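PDB 4B7H: catalase, which breaks hydrogen peroxide down to water and oxygen at a haem, which here carries the inhibitor nitric oxide, with NADPH bound in a separate pocket. Local coordinates for residues Y228-R233 against W271-Q276; L472-S477 against K507-Q512. All coordinates share one frame; numbering follows the deposited sequence.

Contact 1 comes first along the chain and joins two neighbouring strands, 223-232 and 270-279, of the antiparallel beta-barrel that houses the haem in catalases. Contact 2 follows much later, in the C-terminal helical region, where helix 466-479 meets helix 500-514. The two share no strand or helix and do not touch: their centres lie 33 Å apart, and about 18 Å separates their nearest atoms. What lies between is partly the NADPH pocket, built from both regions. H229 of contact 1 reaches the nucleotide directly, whereas the side chain of A473 in contact 2 stays about 13 Å from it, on a helix whose early residue E468 belongs to the pocket.

Contact 1 (Y228-R233 against W271-Q276); sequences YHFKTR and WDVKVQ
R233 grips the carboxylate of D272 side-on, NE bonding to OD2 and NH2 to OD1, each at 2.9 Å. Both oxygens are met on their syn side and lie close to the guanidinium plane, which is turned 30° from the carboxylate. A water donates to D272 OD2 and to K231 O, tying the acid to the strand opposite. At the far end, H229 NE2 donates to Q276 OE1 over 2.9 Å, coming in from above the amide plane, with ring and amide 87° apart. The Q276 amide is itself anchored, NE2 giving to the backbone oxygens of W297 and Y302, which probably steadies the oxygen that receives the imidazole N-H; H229 also touches NADPH.

Between these ends runs regular antiparallel pairing: H229 with K274 and K231 with D272 are hydrogen-bonded pairs, the shortest link being K231 N to D272 O at 2.8 Å. These four point to one face of the sheet; Y228, F230, T232, W271, V273 and V275 to the other. There V275 CG1, anti to its carbonyl carbon (chi1 -75°), sits 3.7 Å from Y228 CD1, while V273 CG1 meets the edge of the F230 ring at CE1, 4.0 Å away. W271 brings CD1 to 3.4 Å from T232 CA, and its NE1 donates beyond the pair to Q206 O.

I139 of strand 135-142 packs on Y228 and F230, and F126 meets W271 edge-to-face. Strand 305-314 bonds through F310 and V307 to the edge of 271-276 turned from 228-233, and G208 and G210 bond through the backbone to F230 and Y228, placing both segments inside the catalase barrel sheet.

Contact 2 (L472-S477 against K507-Q512); sequences LADNIS and KELYLQ
L509 reaches from helix 500-514 to lay its CD1 methyl against the backbone of helix 466-479, 3.7 Å from D474 N and 3.9 Å from A473 CB. This is helix-helix packing in the C-terminal helical domain of catalase, the axes of the two short segments crossing at -45° and approaching to 8.4 Å. L509 CG lies anti to its own carbonyl carbon (chi1 -72°), and from there CD1 extends to the turn at A473 and D474.

The tight part is around S477, where a small side chain lets the backbones close in and S477 CA comes to 4.6 Å from Y510 CA. Its CB rests 3.5 Å from Y510 N, and the ring of Y510 turns an edge to S477 O, CD1 being the ring atom nearest to it. Y510 runs on past the serine: its OH bonds to E488, and Y492 of helix 487-498 touches its side chain.

Away from this buried seam the contact thins. At the rim, the side chain of partly exposed D474 comes no nearer to L509 than 4.0 Å, OD1 to CD1, and turns its charge to K513, one turn beyond L509 on the same helix. No hydrogen bond crosses between the two segments themselves; K513 NZ gives a polar link to D474 OD1 and S477 OG. Back in the tight part, that serine oxygen, S477 OG, lies 3.3 Å from L509 CB.

Contact 1 (Y228-R233 against W271-Q276)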
loop_
_atom_site.group_PDB
_atom_site.type_symbol
_atom_site.label_atom_id
_atom_site.label_comp_id
_atom_site.label_asym_id
_atom_site.label_seq_id
_atom_site.Cartn_x
_atom_site.Cartn_y
_atom_site.Cartn_z
ATOM N N TYR A 228 31.112 9.807 -17.768
ATOM C CA TYR A 228 31.718 8.603 -17.223
ATOM C C TYR A 228 31.725 7.452 -18.213
ATOM O O TYR A 228 30.712 7.184 -18.869
ATOM C CB TYR A 228 30.937 8.139 -16.008
ATOM C CG TYR A 228 31.001 9.037 -14.804
ATOM C CD1 TYR A 228 32.126 9.049 -13.985
ATOM C CD2 TYR A 228 29.918 9.837 -14.452
ATOM C CE1 TYR A 228 32.180 9.850 -12.861
ATOM C CE2 TYR A 228 29.960 10.642 -13.330
ATOM C CZ TYR A 228 31.092 10.642 -12.535
ATOM O OH TYR A 228 31.130 11.432 -11.410
ATOM N N HIS A 229 32.850 6.756 -18.271
ATOM C CA HIS A 229 33.028 5.559 -19.063
ATOM C C HIS A 229 33.623 4.462 -18.218
ATOM O O HIS A 229 34.624 4.655 -17.584
ATOM C CB HIS A 229 33.970 5.859 -20.286
ATOM C CG HIS A 229 33.421 6.848 -21.279
ATOM N ND1 HIS A 229 33.100 6.522 -22.510
ATOM C CD2 HIS A 229 33.216 8.180 -21.158
ATOM C CE1 HIS A 229 32.676 7.585 -23.124
ATOM N NE2 HIS A 229 32.765 8.605 -22.298
ATOM N N PHE A 230 32.968 3.314 -18.188
ATOM C CA PHE A 230 33.440 2.165 -17.431
ATOM C C PHE A 230 33.849 1.095 -18.437
ATOM O O PHE A 230 32.994 0.460 -19.068
ATOM C CB PHE A 230 32.344 1.675 -16.475
ATOM C CG PHE A 230 31.765 2.774 -15.616
ATOM C CD1 PHE A 230 32.564 3.447 -14.699
ATOM C CD2 PHE A 230 30.435 3.142 -15.734
ATOM C CE1 PHE A 230 32.040 4.467 -13.912
ATOM C CE2 PHE A 230 29.907 4.159 -14.948
ATOM C CZ PHE A 230 30.710 4.823 -14.042
ATOM N N LYS A 231 35.160 0.928 -18.620
ATOM C CA LYS A 231 35.671 0.132 -19.732
ATOM C C LYS A 231 35.984 -1.289 -19.271
ATOM O O LYS A 231 36.854 -1.504 -18.418
ATOM C CB LYS A 231 36.901 0.800 -20.367
ATOM C CG LYS A 231 36.676 2.259 -20.795
ATOM C CD LYS A 231 35.610 2.403 -21.873
ATOM C CE LYS A 231 36.055 1.787 -23.194
ATOM N NZ LYS A 231 35.061 2.060 -24.286
ATOM N N THR A 232 35.259 -2.258 -19.822
ATOM C CA THR A 232 35.366 -3.624 -19.333
ATOM C C THR A 232 36.736 -4.245 -19.596
ATOM O O THR A 232 37.246 -4.204 -20.713
ATOM C CB THR A 232 34.279 -4.536 -19.924
ATOM O OG1 THR A 232 34.583 -5.888 -19.566
ATOM C CG2 THR A 232 34.222 -4.412 -21.444
ATOM N N ARG A 233 37.333 -4.816 -18.555
ATOM C CA ARG A 233 38.587 -5.533 -18.725
ATOM C C ARG A 233 38.380 -6.910 -19.336
ATOM O O ARG A 233 39.332 -7.530 -19.826
ATOM C CB ARG A 233 39.324 -5.659 -17.398
ATOM C CG ARG A 233 39.990 -4.382 -16.977
ATOM C CD ARG A 233 41.166 -4.651 -16.065
ATOM N NE ARG A 233 41.633 -3.410 -15.468
ATOM C CZ ARG A 233 42.452 -3.342 -14.427
ATOM N NH1 ARG A 233 42.907 -4.453 -13.865
ATOM N NH2 ARG A 233 42.813 -2.160 -13.953
ATOM N N TRP A 271 36.307 -3.265 -14.211
ATOM C CA TRP A 271 36.149 -2.204 -15.198
ATOM C C TRP A 271 37.092 -1.064 -14.860
ATOM O O TRP A 271 37.226 -0.689 -13.692
ATOM C CB TRP A 271 34.726 -1.649 -15.177
ATOM C CG TRP A 271 33.693 -2.520 -15.825
ATOM C CD1 TRP A 271 33.142 -2.351 -17.066
ATOM C CD2 TRP A 271 33.085 -3.697 -15.273
ATOM N NE1 TRP A 271 32.230 -3.354 -17.322
ATOM C CE2 TRP A 271 32.170 -4.186 -16.234
ATOM C CE3 TRP A 271 33.216 -4.379 -14.057
ATOM C CZ2 TRP A 271 31.392 -5.325 -16.018
ATOM C CZ3 TRP A 271 32.441 -5.516 -13.841
ATOM C CH2 TRP A 271 31.538 -5.977 -14.818
ATOM N N ASP A 272 37.736 -0.503 -15.878
ATOM C CA ASP A 272 38.516 0.713 -15.679
ATOM C C ASP A 272 37.611 1.945 -15.744
ATOM O O ASP A 272 36.833 2.104 -16.684
ATOM C CB ASP A 272 39.651 0.793 -16.695
ATOM C CG ASP A 272 40.724 -0.236 -16.426
ATOM O OD1 ASP A 272 41.471 -0.058 -15.437
ATOM O OD2 ASP A 272 40.807 -1.228 -17.180
ATOM N N VAL A 273 37.702 2.792 -14.721
ATOM C CA VAL A 273 36.883 4.001 -14.618
ATOM C C VAL A 273 37.597 5.174 -15.273
ATOM O O VAL A 273 38.706 5.532 -14.878
ATOM C CB VAL A 273 36.585 4.353 -13.146
ATOM C CG1 VAL A 273 35.760 5.631 -13.058
ATOM C CG2 VAL A 273 35.861 3.200 -12.455
ATOM N N LYS A 274 36.965 5.760 -16.283
ATOM C CA LYS A 274 37.551 6.880 -17.012
ATOM C C LYS A 274 36.505 7.973 -17.193
ATOM O O LYS A 274 35.301 7.720 -17.075
ATOM C CB LYS A 274 38.086 6.422 -18.379
ATOM C CG LYS A 274 38.985 5.188 -18.325
ATOM C CD LYS A 274 39.594 4.860 -19.684
ATOM C CE LYS A 274 40.434 3.587 -19.619
ATOM N NZ LYS A 274 41.604 3.746 -18.715
ATOM N N VAL A 275 36.962 9.191 -17.456
ATOM C CA VAL A 275 36.060 10.289 -17.763
ATOM C C VAL A 275 36.503 11.047 -19.001
ATOM O O VAL A 275 37.689 11.090 -19.327
ATOM C CB VAL A 275 35.944 11.297 -16.596
ATOM C CG1 VAL A 275 35.090 10.712 -15.473
ATOM C CG2 VAL A 275 37.330 11.720 -16.084
ATOM N N GLN A 276 35.532 11.622 -19.702
ATOM C CA GLN A 276 35.804 12.718 -20.619
ATOM C C GLN A 276 35.597 13.993 -19.826
ATOM O O GLN A 276 34.658 14.090 -19.033
ATOM C CB GLN A 276 34.844 12.699 -21.807
ATOM C CG GLN A 276 34.984 11.495 -22.717
ATOM C CD GLN A 276 33.933 11.471 -23.796
ATOM O OE1 GLN A 276 32.761 11.206 -23.526
ATOM N NE2 GLN A 276 34.342 11.753 -25.033
HETATM O O HOH W 1 39.544 -1.817 -19.428
#

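Contact 2 (L472-S477 against K507-Q512)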
loop_
_atom_site.group_PDB
_atom_site.type_symbol
_atom_site.label_atom_id
_atom_site.label_comp_id
_atom_site.label_asym_id
_atom_site.label_seq_id
_atom_site.Cartn_x
_atom_site.Cartn_y
_atom_site.Cartn_z
ATOM N N LEU A 472 24.199 -5.472 -38.646
ATOM C CA LEU A 472 23.268 -4.404 -38.281
ATOM C C LEU A 472 22.028 -4.429 -39.175
ATOM O O LEU A 472 20.899 -4.423 -38.680
ATOM C CB LEU A 472 23.959 -3.041 -38.369
ATOM C CG LEU A 472 23.090 -1.799 -38.155
ATOM C CD1 LEU A 472 22.471 -1.771 -36.748
ATOM C CD2 LEU A 472 23.920 -0.551 -38.396
ATOM N N ALA A 473 22.231 -4.467 -40.489
ATOM C CA ALA A 473 21.106 -4.503 -41.423
ATOM C C ALA A 473 20.266 -5.762 -41.227
ATOM O O ALA A 473 19.031 -5.719 -41.305
ATOM C CB ALA A 473 21.604 -4.408 -42.864
ATOM N N ASP A 474 20.936 -6.884 -40.977
ATOM C CA ASP A 474 20.245 -8.150 -40.777
ATOM C C ASP A 474 19.416 -8.103 -39.498
ATOM O O ASP A 474 18.269 -8.555 -39.479
ATOM C CB ASP A 474 21.247 -9.302 -40.705
ATOM C CG ASP A 474 20.604 -10.646 -40.977
ATOM O OD1 ASP A 474 19.797 -10.745 -41.932
ATOM O OD2 ASP A 474 20.908 -11.608 -40.236
ATOM N N ASN A 475 19.994 -7.551 -38.434
ATOM C CA ASN A 475 19.288 -7.445 -37.158
ATOM C C ASN A 475 18.067 -6.546 -37.267
ATOM O O ASN A 475 16.993 -6.873 -36.754
ATOM C CB ASN A 475 20.211 -6.899 -36.072
ATOM C CG ASN A 475 21.362 -7.833 -35.748
ATOM O OD1 ASN A 475 21.320 -9.031 -36.044
ATOM N ND2 ASN A 475 22.399 -7.282 -35.134
ATOM N N ILE A 476 18.235 -5.401 -37.923
ATOM C CA ILE A 476 17.128 -4.470 -38.101
ATOM C C ILE A 476 15.984 -5.144 -38.856
ATOM O O ILE A 476 14.828 -5.079 -38.435
ATOM C CB ILE A 476 17.570 -3.213 -38.873
ATOM C CG1 ILE A 476 18.542 -2.366 -38.036
ATOM C CG2 ILE A 476 16.355 -2.408 -39.301
ATOM C CD1 ILE A 476 19.356 -1.361 -38.862
ATOM N N SER A 477 16.307 -5.811 -39.963
ATOM C CA SER A 477 15.270 -6.432 -40.785
ATOM C C SER A 477 14.555 -7.568 -40.038
ATOM O O SER A 477 13.364 -7.789 -40.262
ATOM C CB SER A 477 15.811 -6.874 -42.156
ATOM O OG SER A 477 16.926 -7.738 -42.041
ATOM N N LYS A 507 16.142 -2.575 -46.365
ATOM C CA LYS A 507 14.944 -2.867 -47.154
ATOM C C LYS A 507 15.107 -4.162 -47.955
ATOM O O LYS A 507 14.182 -4.972 -48.024
ATOM C CB LYS A 507 14.582 -1.697 -48.076
ATOM C CG LYS A 507 13.318 -1.935 -48.895
ATOM C CD LYS A 507 12.881 -0.681 -49.653
ATOM C CE LYS A 507 11.609 -0.948 -50.445
ATOM N NZ LYS A 507 11.077 0.269 -51.128
ATOM N N GLU A 508 16.282 -4.354 -48.550
ATOM C CA GLU A 508 16.597 -5.589 -49.266
ATOM C C GLU A 508 16.368 -6.823 -48.402
ATOM O O GLU A 508 15.685 -7.770 -48.802
ATOM C CB GLU A 508 18.068 -5.600 -49.663
ATOM C CG GLU A 508 18.399 -4.937 -50.961
ATOM C CD GLU A 508 19.678 -5.500 -51.535
ATOM O OE1 GLU A 508 20.678 -5.562 -50.785
ATOM O OE2 GLU A 508 19.674 -5.907 -52.718
ATOM N N LEU A 509 16.972 -6.821 -47.219
ATOM C CA LEU A 509 16.898 -7.979 -46.346
ATOM C C LEU A 509 15.491 -8.162 -45.805
ATOM O O LEU A 509 15.003 -9.285 -45.713
ATOM C CB LEU A 509 17.912 -7.850 -45.210
ATOM C CG LEU A 509 19.370 -8.036 -45.644
ATOM C CD1 LEU A 509 20.339 -7.705 -44.510
ATOM C CD2 LEU A 509 19.591 -9.464 -46.152
ATOM N N TYR A 510 14.835 -7.056 -45.467
ATOM C CA TYR A 510 13.466 -7.123 -44.971
ATOM C C TYR A 510 12.535 -7.792 -45.985
ATOM O O TYR A 510 11.747 -8.677 -45.636
ATOM C CB TYR A 510 12.948 -5.729 -44.631
ATOM C CG TYR A 510 11.489 -5.718 -44.246
ATOM C CD1 TYR A 510 11.069 -6.253 -43.029
ATOM C CD2 TYR A 510 10.528 -5.176 -45.094
ATOM C CE1 TYR A 510 9.735 -6.255 -42.664
ATOM C CE2 TYR A 510 9.186 -5.160 -44.732
ATOM C CZ TYR A 510 8.796 -5.712 -43.515
ATOM O OH TYR A 510 7.470 -5.713 -43.137
ATOM N N LEU A 511 12.630 -7.377 -47.244
ATOM C CA LEU A 511 11.766 -7.938 -48.275
ATOM C C LEU A 511 12.089 -9.400 -48.590
ATOM O O LEU A 511 11.196 -10.172 -48.945
ATOM C CB LEU A 511 11.805 -7.082 -49.538
ATOM C CG LEU A 511 11.166 -5.705 -49.357
ATOM C CD1 LEU A 511 11.343 -4.869 -50.608
ATOM C CD2 LEU A 511 9.695 -5.830 -48.989
ATOM N N GLN A 512 13.356 -9.781 -48.450
ATOM C CA GLN A 512 13.752 -11.181 -48.636
ATOM C C GLN A 512 13.048 -12.069 -47.613
ATOM O O GLN A 512 12.629 -13.187 -47.919
ATOM C CB GLN A 512 15.262 -11.341 -48.461
ATOM C CG GLN A 512 16.107 -10.945 -49.653
ATOM C CD GLN A 512 17.597 -11.111 -49.383
ATOM O OE1 GLN A 512 18.002 -11.826 -48.461
ATOM N NE2 GLN A 512 18.420 -10.445 -50.185
#